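Local coordinates for protein CDP-glucose-4,6-dehydratase (PDB 1RKX) that catalyses the NAD-dependent dehydration of CDP-D-glucose to its 4-keto-6-deoxy sugar, as a short-chain dehydrogenase/reductase-type lyase, at residues F13-T18 against V84-A89; W143-N148 against H301-D306. One frame throughout, in Å; residues are numbered along the deposited sequence.

Interaction 1 (F13-T18 against V84-A89); sequences FVTGHT and VFHMAA. With NAD (nicotinamide-adenine-dinucleotide), chain G.
T15 and H86 meet through a hydrogen bond of 2.7 Å between T15 OG1 and H86 ND1, in which either atom could donate. OG1 touches the imidazole at its edge. It also accepts a nearly straight bond from A88 N (3.1 Å, 169°) and a weak one from M87 N. T15 OG1 sits between its own backbone N and carbonyl carbon (chi1 65°), and this turns the hydroxyl toward the turn after strand 84-86. M87 N also donates to T15 O at 3.1 Å, from above the carbonyl plane.

Behind this cluster the axes of segments 13-15 and 84-86 run parallel, 4.8 Å apart at closest approach. F85 N bonds to F13 O (2.9 Å) and T15 N to F85 O (3.0 Å). CB of F13 packs on CG2 of V84. On the other face V14 CG1 lies beside the M87 methyl CE, where L25 of helix 20-31 also touches M87.

The cofactor lies at the strand ends. O3B of NAD donates to T18 OG1 (2.8 Å), its O3D donates to M87 O, and A89 N donates to O4B. G16 has positive phi and lies against the backbone of M87 and A88, its CA 3.9 Å from A88 CA. The contact belongs to a Rossmann fold, and one threonine hydroxyl there ties down the backbone turn that carries M87 and A89 to the NAD riboses.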
# COMPACT_ATOMS: atom_id res chain seq x y z
N PHE C 13 7.46 -27.14 25.41
CA PHE C 13 7.59 -26.13 26.45
C PHE C 13 6.52 -25.08 26.19
O PHE C 13 6.45 -24.52 25.10
CB PHE C 13 8.98 -25.50 26.38
CG PHE C 13 9.30 -24.59 27.54
CD1 PHE C 13 9.76 -25.11 28.75
CD2 PHE C 13 9.17 -23.21 27.41
CE1 PHE C 13 10.09 -24.26 29.82
CE2 PHE C 13 9.50 -22.35 28.47
CZ PHE C 13 9.96 -22.88 29.68
N VAL C 14 5.69 -24.80 27.19
CA VAL C 14 4.61 -23.83 27.04
C VAL C 14 4.63 -22.71 28.08
O VAL C 14 4.44 -22.97 29.26
CB VAL C 14 3.23 -24.52 27.14
CG1 VAL C 14 2.11 -23.49 26.97
CG2 VAL C 14 3.11 -25.63 26.10
N THR C 15 4.87 -21.47 27.65
CA THR C 15 4.83 -20.37 28.61
C THR C 15 3.36 -19.99 28.69
O THR C 15 2.64 -20.08 27.68
CB THR C 15 5.66 -19.14 28.17
OG1 THR C 15 5.09 -18.56 26.98
CG2 THR C 15 7.10 -19.53 27.91
N GLY C 16 2.91 -19.57 29.86
CA GLY C 16 1.52 -19.18 30.01
C GLY C 16 0.57 -20.35 30.15
O GLY C 16 -0.63 -20.23 29.86
N HIS C 17 1.08 -21.50 30.60
CA HIS C 17 0.27 -22.69 30.77
C HIS C 17 -0.76 -22.56 31.90
O HIS C 17 -1.70 -23.36 31.96
CB HIS C 17 1.16 -23.91 31.04
CG HIS C 17 1.77 -23.93 32.40
ND1 HIS C 17 2.63 -22.95 32.86
CD2 HIS C 17 1.66 -24.83 33.42
CE1 HIS C 17 3.02 -23.24 34.08
NE2 HIS C 17 2.45 -24.38 34.45
N THR C 18 -0.61 -21.58 32.78
CA THR C 18 -1.55 -21.41 33.88
C THR C 18 -2.74 -20.52 33.50
O THR C 18 -3.61 -20.26 34.32
CB THR C 18 -0.87 -20.79 35.13
OG1 THR C 18 -0.38 -19.48 34.81
CG2 THR C 18 0.29 -21.68 35.60
N VAL C 84 8.21 -25.18 21.12
CA VAL C 84 7.88 -24.16 22.10
C VAL C 84 6.67 -23.32 21.68
O VAL C 84 6.57 -22.88 20.54
CB VAL C 84 9.05 -23.18 22.31
CG1 VAL C 84 8.63 -22.07 23.28
CG2 VAL C 84 10.27 -23.92 22.83
N PHE C 85 5.75 -23.13 22.62
CA PHE C 85 4.57 -22.29 22.40
C PHE C 85 4.68 -21.17 23.42
O PHE C 85 4.62 -21.42 24.63
CB PHE C 85 3.27 -23.06 22.65
CG PHE C 85 2.94 -24.07 21.58
CD1 PHE C 85 3.30 -25.40 21.73
CD2 PHE C 85 2.23 -23.68 20.44
CE1 PHE C 85 2.97 -26.35 20.75
CE2 PHE C 85 1.89 -24.62 19.45
CZ PHE C 85 2.26 -25.96 19.61
N HIS C 86 4.84 -19.94 22.95
CA HIS C 86 4.96 -18.80 23.84
C HIS C 86 3.62 -18.09 23.97
O HIS C 86 3.21 -17.35 23.07
CB HIS C 86 6.04 -17.83 23.33
CG HIS C 86 6.19 -16.58 24.15
ND1 HIS C 86 6.29 -16.60 25.52
CD2 HIS C 86 6.27 -15.28 23.78
CE1 HIS C 86 6.42 -15.36 25.97
NE2 HIS C 86 6.41 -14.54 24.93
N MET C 87 2.92 -18.33 25.08
CA MET C 87 1.63 -17.71 25.30
C MET C 87 1.58 -16.77 26.50
O MET C 87 0.57 -16.10 26.72
CB MET C 87 0.54 -18.77 25.43
CG MET C 87 0.22 -19.45 24.12
SD MET C 87 -1.40 -20.24 24.10
CE MET C 87 -0.99 -21.78 24.83
N ALA C 88 2.66 -16.72 27.27
CA ALA C 88 2.69 -15.85 28.44
C ALA C 88 2.76 -14.38 28.01
O ALA C 88 3.55 -14.01 27.14
CB ALA C 88 3.90 -16.18 29.32
N ALA C 89 1.91 -13.56 28.61
CA ALA C 89 1.87 -12.14 28.30
C ALA C 89 0.87 -11.43 29.20
O ALA C 89 0.05 -12.07 29.84
CB ALA C 89 1.46 -11.95 26.83
PA NAD G . -4.61 -15.46 30.53
O1A NAD G . -4.49 -14.24 31.36
O2A NAD G . -5.63 -16.46 30.94
O5B NAD G . -3.20 -16.21 30.40
C5B NAD G . -1.98 -15.42 30.44
C4B NAD G . -0.80 -16.27 30.89
O4B NAD G . 0.29 -15.32 30.89
C3B NAD G . -0.92 -16.76 32.33
O3B NAD G . -0.61 -18.16 32.33
C2B NAD G . 0.08 -15.89 33.06
O2B NAD G . 0.60 -16.50 34.28
C1B NAD G . 1.10 -15.63 31.99
N9A NAD G . 1.95 -14.49 32.29
C8A NAD G . 1.61 -13.16 32.28
N7A NAD G . 2.61 -12.35 32.61
C5A NAD G . 3.66 -13.21 32.85
C6A NAD G . 5.00 -12.97 33.24
N6A NAD G . 5.54 -11.79 33.47
N1A NAD G . 5.82 -14.05 33.39
C2A NAD G . 5.28 -15.30 33.16
N3A NAD G . 4.07 -15.64 32.80
C4A NAD G . 3.28 -14.53 32.65
O3 NAD G . -4.87 -15.01 29.06
PN NAD G . -5.12 -15.88 27.69
O1N NAD G . -6.48 -15.51 27.28
O2N NAD G . -4.98 -17.32 28.03
O5D NAD G . -4.06 -15.28 26.69
C5D NAD G . -3.05 -16.18 26.20
C4D NAD G . -2.17 -15.46 25.19
O4D NAD G . -3.06 -15.16 24.06
C3D NAD G . -1.56 -14.11 25.57
O3D NAD G . -0.33 -13.96 24.85
C2D NAD G . -2.62 -13.14 25.07
O2D NAD G . -2.05 -11.83 24.88
C1D NAD G . -3.02 -13.79 23.77
N1N NAD G . -4.31 -13.32 23.29
C2N NAD G . -5.53 -13.74 23.85
C3N NAD G . -6.84 -13.31 23.27
C7N NAD G . -8.07 -13.85 23.89
O7N NAD G . -9.14 -13.49 23.38
N7N NAD G . -8.07 -14.68 24.95
C4N NAD G . -6.84 -12.28 22.17
C5N NAD G . -5.46 -11.92 21.71
C6N NAD G . -4.34 -12.39 22.21

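Interaction 2 (W143-N148 against H301-D306); sequences WGYREN and HYLKLD
Two loops meet here in a single bridge between Y145 and L305: one follows strand 126-130, and the other leads to helix 308-314. Y145 N donates to K304 O at 3.0 Å. D306 N returns a bond to Y145 O at 2.9 Å, with an N-H...O angle of 166°. Both donors are tilted from the carbonyl planes.

G144, with no side chain, lets its CA sit against the backbone of K304 and L305, 3.2 Å from K304 O. K304 places CG between its backbone N and carbonyl carbon (chi1 68°) and then runs fully extended. Its CG and CE both pack alongside G144 N. The Y145 ring crosses L303 at about a right angle, with CE1 3.3 Å from CD2. CB of D306 lies 3.4 Å from Y145 O.

Two waters join the edges. One links W143 O to K304 N, and the other bridges E147 OE1 (2.6 Å) and D306 O. Further partners hold the side chains: the Y145 hydroxyl bonds to K139 N, W141 stacks on the Y145 ring, and the K304 ammonium forms a salt bridge with D266. D306 OD1 bonds to S308, and E147 OE2 accepts a bond from N261 N. A second subunit covers part of this region: R146 forms a salt bridge with E149 of that subunit, and W143 of that subunit packs on D306. This is a short bridge between two irregular loops at a subunit interface, with two backbone bonds and flanking waters in place of a regular sheet.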
# COMPACT_ATOMS: atom_id res chain seq x y z
N TRP C 143 -12.41 -4.17 6.48
CA TRP C 143 -11.70 -5.34 5.99
C TRP C 143 -10.82 -6.11 6.97
O TRP C 143 -10.21 -5.53 7.86
CB TRP C 143 -10.87 -4.94 4.77
CG TRP C 143 -11.72 -4.44 3.63
CD1 TRP C 143 -12.66 -5.14 2.94
CD2 TRP C 143 -11.67 -3.14 3.03
NE1 TRP C 143 -13.21 -4.36 1.95
CE2 TRP C 143 -12.62 -3.12 1.98
CE3 TRP C 143 -10.92 -1.98 3.28
CZ2 TRP C 143 -12.84 -2.00 1.18
CZ3 TRP C 143 -11.14 -0.86 2.48
CH2 TRP C 143 -12.09 -0.88 1.44
N GLY C 144 -10.75 -7.42 6.77
CA GLY C 144 -9.92 -8.26 7.62
C GLY C 144 -8.47 -8.05 7.23
O GLY C 144 -8.15 -7.97 6.04
N TYR C 145 -7.59 -7.98 8.22
CA TYR C 145 -6.18 -7.76 7.96
C TYR C 145 -5.46 -8.96 7.37
O TYR C 145 -5.73 -10.10 7.71
CB TYR C 145 -5.47 -7.31 9.23
CG TYR C 145 -5.92 -5.94 9.67
CD1 TYR C 145 -7.05 -5.78 10.47
CD2 TYR C 145 -5.27 -4.80 9.20
CE1 TYR C 145 -7.52 -4.50 10.79
CE2 TYR C 145 -5.73 -3.53 9.51
CZ TYR C 145 -6.86 -3.38 10.29
OH TYR C 145 -7.31 -2.11 10.57
N ARG C 146 -4.52 -8.67 6.47
CA ARG C 146 -3.74 -9.70 5.82
C ARG C 146 -2.37 -9.71 6.52
O ARG C 146 -1.94 -8.69 7.04
CB ARG C 146 -3.67 -9.38 4.32
CG ARG C 146 -5.09 -9.09 3.79
CD ARG C 146 -5.30 -9.05 2.27
NE ARG C 146 -4.72 -7.88 1.63
CZ ARG C 146 -5.24 -7.24 0.58
NH1 ARG C 146 -6.38 -7.64 0.02
NH2 ARG C 146 -4.60 -6.21 0.06
N GLU C 147 -1.71 -10.86 6.55
CA GLU C 147 -0.44 -10.98 7.25
C GLU C 147 0.69 -10.05 6.83
O GLU C 147 1.61 -9.81 7.62
CB GLU C 147 0.06 -12.44 7.22
CG GLU C 147 -0.77 -13.39 8.07
CD GLU C 147 -1.92 -14.03 7.31
OE1 GLU C 147 -2.25 -13.56 6.20
OE2 GLU C 147 -2.49 -15.01 7.84
N ASN C 148 0.63 -9.53 5.61
CA ASN C 148 1.67 -8.64 5.11
C ASN C 148 1.45 -7.16 5.44
O ASN C 148 2.21 -6.31 4.99
CB ASN C 148 1.82 -8.81 3.59
CG ASN C 148 0.63 -8.26 2.82
OD1 ASN C 148 -0.45 -8.02 3.38
ND2 ASN C 148 0.82 -8.05 1.52
N HIS C 301 -17.49 -0.44 12.23
CA HIS C 301 -16.70 -1.61 11.90
C HIS C 301 -16.09 -2.25 13.14
O HIS C 301 -16.07 -1.66 14.22
CB HIS C 301 -15.56 -1.22 10.96
CG HIS C 301 -14.69 -0.14 11.51
ND1 HIS C 301 -15.03 1.19 11.47
CD2 HIS C 301 -13.51 -0.21 12.19
CE1 HIS C 301 -14.11 1.90 12.10
NE2 HIS C 301 -13.18 1.08 12.54
N TYR C 302 -15.58 -3.46 12.97
CA TYR C 302 -14.93 -4.20 14.04
C TYR C 302 -13.70 -4.89 13.47
O TYR C 302 -13.67 -5.27 12.30
CB TYR C 302 -15.90 -5.23 14.64
CG TYR C 302 -16.53 -6.15 13.62
CD1 TYR C 302 -15.92 -7.34 13.24
CD2 TYR C 302 -17.75 -5.82 13.02
CE1 TYR C 302 -16.50 -8.19 12.29
CE2 TYR C 302 -18.34 -6.65 12.07
CZ TYR C 302 -17.71 -7.84 11.72
OH TYR C 302 -18.30 -8.66 10.79
N LEU C 303 -12.67 -5.02 14.31
CA LEU C 303 -11.40 -5.64 13.93
C LEU C 303 -11.58 -7.11 13.59
O LEU C 303 -12.13 -7.87 14.37
CB LEU C 303 -10.42 -5.50 15.10
CG LEU C 303 -8.92 -5.82 14.95
CD1 LEU C 303 -8.72 -7.26 14.48
CD2 LEU C 303 -8.29 -4.85 13.98
N LYS C 304 -11.11 -7.51 12.41
CA LYS C 304 -11.19 -8.90 11.99
C LYS C 304 -9.97 -9.26 11.16
O LYS C 304 -9.23 -8.38 10.70
CB LYS C 304 -12.48 -9.18 11.21
CG LYS C 304 -12.56 -8.52 9.86
CD LYS C 304 -13.86 -8.90 9.16
CE LYS C 304 -13.94 -8.27 7.78
NZ LYS C 304 -15.17 -8.67 7.06
N LEU C 305 -9.76 -10.55 10.95
CA LEU C 305 -8.60 -11.03 10.21
C LEU C 305 -8.96 -11.83 8.98
O LEU C 305 -9.99 -12.51 8.94
CB LEU C 305 -7.73 -11.91 11.12
CG LEU C 305 -7.28 -11.35 12.48
CD1 LEU C 305 -6.43 -12.40 13.20
CD2 LEU C 305 -6.49 -10.07 12.27
N ASP C 306 -8.12 -11.74 7.96
CA ASP C 306 -8.33 -12.51 6.74
C ASP C 306 -7.47 -13.75 6.98
O ASP C 306 -6.25 -13.63 7.14
CB ASP C 306 -7.82 -11.75 5.52
CG ASP C 306 -8.03 -12.52 4.23
OD1 ASP C 306 -7.67 -13.71 4.18
OD2 ASP C 306 -8.55 -11.92 3.27
O HOH W 1 -10.80 -5.07 10.47
O HOH W 2 -4.41 -14.74 5.32

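Overall arrangement
Interaction 1 comes first along the chain, and interaction 2 follows it. Their centres are 25 Å apart, and their nearest atoms are about 14 Å apart without touching. Interaction 1 joins neighbouring strands inside the seven-stranded parallel Rossmann sheet, in the buried interior beside NAD. Interaction 2 lies further out, 18 Å from the chain centre, in loops beside a second subunit. The two are linked through the sheet: strand 83-86 neighbours strand 126-130, and the loop after 126-130 supplies residues 143-148. The side chain of L305 is about 9 Å from NAD. One contact thus shapes the cofactor site, and the other joins loops far apart in the sequence where subunits meet.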